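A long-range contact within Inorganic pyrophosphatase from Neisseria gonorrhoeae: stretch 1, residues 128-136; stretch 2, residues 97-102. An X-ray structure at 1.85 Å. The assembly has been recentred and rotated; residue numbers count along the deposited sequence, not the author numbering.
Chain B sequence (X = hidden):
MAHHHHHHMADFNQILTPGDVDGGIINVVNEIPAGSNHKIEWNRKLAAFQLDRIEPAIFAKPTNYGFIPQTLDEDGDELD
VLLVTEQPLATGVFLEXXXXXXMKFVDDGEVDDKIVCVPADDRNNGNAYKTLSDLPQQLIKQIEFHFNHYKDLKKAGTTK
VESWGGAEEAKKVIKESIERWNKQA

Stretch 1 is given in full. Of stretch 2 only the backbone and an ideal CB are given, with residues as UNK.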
# COMPACT_ATOMS: atom_id res chain seq x y z
N ALA B 128 -17.43 8.70 16.82
CA ALA B 128 -16.96 8.34 18.16
C ALA B 128 -16.20 9.47 18.86
O ALA B 128 -16.05 9.44 20.08
CB ALA B 128 -16.04 7.12 18.09
N TYR B 129 -15.69 10.45 18.11
CA TYR B 129 -14.75 11.43 18.65
C TYR B 129 -15.38 12.81 18.61
O TYR B 129 -15.53 13.40 17.54
CB TYR B 129 -13.45 11.41 17.87
CG TYR B 129 -12.80 10.05 17.83
CD1 TYR B 129 -12.69 9.28 18.99
CD2 TYR B 129 -12.31 9.53 16.65
CE1 TYR B 129 -12.09 8.03 18.96
CE2 TYR B 129 -11.71 8.28 16.61
CZ TYR B 129 -11.61 7.53 17.77
OH TYR B 129 -11.03 6.28 17.73
N LYS B 130 -15.76 13.33 19.78
CA LYS B 130 -16.26 14.68 19.89
C LYS B 130 -15.37 15.59 20.72
O LYS B 130 -15.49 16.82 20.61
CB LYS B 130 -17.68 14.68 20.49
CG LYS B 130 -18.70 14.02 19.55
CD LYS B 130 -20.14 14.08 20.05
CE LYS B 130 -21.09 13.45 19.03
NZ LYS B 130 -22.50 13.33 19.54
N THR B 131 -14.48 15.03 21.55
CA THR B 131 -13.53 15.79 22.36
C THR B 131 -12.17 15.14 22.23
O THR B 131 -12.05 14.00 21.79
CB THR B 131 -13.93 15.81 23.84
OG1 THR B 131 -13.83 14.48 24.36
CG2 THR B 131 -15.35 16.32 24.02
N LEU B 132 -11.13 15.85 22.68
CA LEU B 132 -9.79 15.26 22.66
C LEU B 132 -9.70 14.03 23.55
O LEU B 132 -9.01 13.07 23.22
CB LEU B 132 -8.74 16.30 23.09
CG LEU B 132 -8.41 17.44 22.12
CD1 LEU B 132 -7.37 18.34 22.73
CD2 LEU B 132 -7.93 16.92 20.80
N SER B 133 -10.39 14.06 24.70
CA SER B 133 -10.36 12.93 25.63
C SER B 133 -11.00 11.68 25.04
O SER B 133 -10.80 10.59 25.59
CB SER B 133 -11.07 13.32 26.92
OG SER B 133 -12.47 13.26 26.71
N ASP B 134 -11.78 11.81 23.96
CA ASP B 134 -12.34 10.62 23.31
C ASP B 134 -11.27 9.86 22.53
O ASP B 134 -11.41 8.66 22.31
CB ASP B 134 -13.47 11.00 22.35
CG ASP B 134 -14.70 11.51 23.07
OD1 ASP B 134 -14.83 11.25 24.30
OD2 ASP B 134 -15.51 12.17 22.40
N LEU B 135 -10.22 10.55 22.09
CA LEU B 135 -9.13 9.89 21.37
C LEU B 135 -8.27 9.09 22.34
O LEU B 135 -8.20 9.42 23.53
CB LEU B 135 -8.26 10.94 20.67
CG LEU B 135 -8.90 11.84 19.63
CD1 LEU B 135 -7.91 12.89 19.13
CD2 LEU B 135 -9.41 10.98 18.48
N PRO B 136 -7.58 8.05 21.87
CA PRO B 136 -6.56 7.43 22.73
C PRO B 136 -5.52 8.47 23.10
O PRO B 136 -5.02 9.21 22.25
CB PRO B 136 -5.96 6.31 21.85
CG PRO B 136 -6.70 6.32 20.58
CD PRO B 136 -7.82 7.31 20.63
N UNK B 97 -16.04 19.45 8.86
CA UNK B 97 -15.32 18.76 9.92
C UNK B 97 -15.76 19.29 11.28
O UNK B 97 -16.02 20.48 11.44
CB UNK B 97 -13.81 18.92 9.74
N UNK B 98 -15.80 18.40 12.26
CA UNK B 98 -16.13 18.81 13.63
C UNK B 98 -14.85 19.23 14.34
O UNK B 98 -13.84 18.52 14.28
CB UNK B 98 -16.83 17.68 14.39
N UNK B 99 -14.90 20.40 14.99
CA UNK B 99 -13.81 20.90 15.83
C UNK B 99 -13.85 20.16 17.16
O UNK B 99 -14.85 20.24 17.88
CB UNK B 99 -13.92 22.41 16.04
N UNK B 100 -12.76 19.47 17.52
CA UNK B 100 -12.73 18.77 18.81
C UNK B 100 -11.67 19.29 19.77
O UNK B 100 -11.67 18.87 20.94
CB UNK B 100 -12.50 17.28 18.58
N UNK B 101 -10.80 20.21 19.35
CA UNK B 101 -9.79 20.74 20.24
C UNK B 101 -8.80 21.61 19.48
O UNK B 101 -8.97 21.88 18.29
CB UNK B 101 -9.06 19.60 20.96
N UNK B 102 -7.77 22.05 20.19
CA UNK B 102 -6.70 22.84 19.57
C UNK B 102 -5.36 22.45 20.18
O UNK B 102 -5.25 22.27 21.40
CB UNK B 102 -6.95 24.34 19.75

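Position 97, already within the strand, lies far from the loop: its ideal CB has nothing of stretch 1 within 5.5 Å, so this contact sets no rule for it. It is Ala97.

At position 98 CA-to-CB points toward the loop, but the nearest visible atom, Tyr129 O, lies 5.5 Å from the ideal CB. A short side chain would leave that gap open, whereas a long one could run along the loop, with methylenes to lay on the backbone and a polar end to carry outward past Lys130. Lysine, glutamine, glutamate, methionine or arginine could all serve. The residue is Arg98, which reaches across with its aliphatic part: CD sits 4.0 Å from Tyr129 O and 4.1 Å from Lys130 CA. Lys130 CG then covers one face of the Arg98 guanidinium, 4.1 Å from Arg98 NE, so Lys130 meets the guanidinium with a methylene of its side chain.

Position 99 points away, as alternation along a strand predicts, and many residues would satisfy this contact; it is Val99.

Position 100 is the centre of the contact. Its CA lies 4.7 Å from that of Thr131, and its ideal CB points toward the loop, 3.6 Å from Lys130 O and 4.2 Å from Thr131 CA. Beyond it, the side chains of Leu132 and Leu135 offer an apolar surface. An aliphatic side chain of middling size suits: valine, leucine, isoleucine or methionine. The residue is Ile100, and it covers more of this contact than any other residue of the strand. Ile100 CG2 packs 3.3 Å from Lys130 O and 3.7 Å from Tyr129 O, while Ile100 CG1 lies 4.2 Å from Leu132 CD2 and Ile100 CD1 extends to 4.0 Å from Leu135 CD1. The backbone contributes too: a water donates to Ile100 O at 2.6 Å and accepts from Leu132 N at 3.0 Å, bridging the strand to the start of the 3-10 segment with no direct hydrogen bond between the stretches.

Position 101 has the strictest rule. Its phi/psi of 171/-175 is a fully extended conformation, easiest for glycine, and an ideal CB would stand 2.5 Å from Leu132 CG, a clash. Glycine alone fits this arrangement, and Gly101 is what is found. The missing side chain lets Leu132 lie against the strand, with its CG 4.0 Å from Gly101 CA.

Position 102 points away again, with no loop atom within 5.5 Å of its ideal CB, so the loop leaves its choice free. It is Val102, whose side chain stays 6.7 Å or more from the loop.

Stretch 2 97-102: ARVIGV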
# COMPACT_ATOMS: atom_id res chain seq x y z
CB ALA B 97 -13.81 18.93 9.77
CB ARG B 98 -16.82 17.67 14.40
CG ARG B 98 -16.84 17.88 15.91
CD ARG B 98 -17.54 16.74 16.64
NE ARG B 98 -18.99 16.80 16.50
CZ ARG B 98 -19.80 17.54 17.25
NH1 ARG B 98 -19.33 18.29 18.24
NH2 ARG B 98 -21.11 17.52 17.02
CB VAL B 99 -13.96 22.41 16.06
CG1 VAL B 99 -12.89 22.93 17.04
CG2 VAL B 99 -13.93 23.18 14.75
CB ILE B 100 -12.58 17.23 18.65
CG1 ILE B 100 -11.20 16.85 18.11
CG2 ILE B 100 -13.75 16.63 17.84
CD1 ILE B 100 -10.91 15.35 18.20
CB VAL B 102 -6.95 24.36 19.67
CG1 VAL B 102 -7.21 24.81 21.13
CG2 VAL B 102 -5.83 25.15 18.99
O HOH W 1 -11.49 18.72 23.49
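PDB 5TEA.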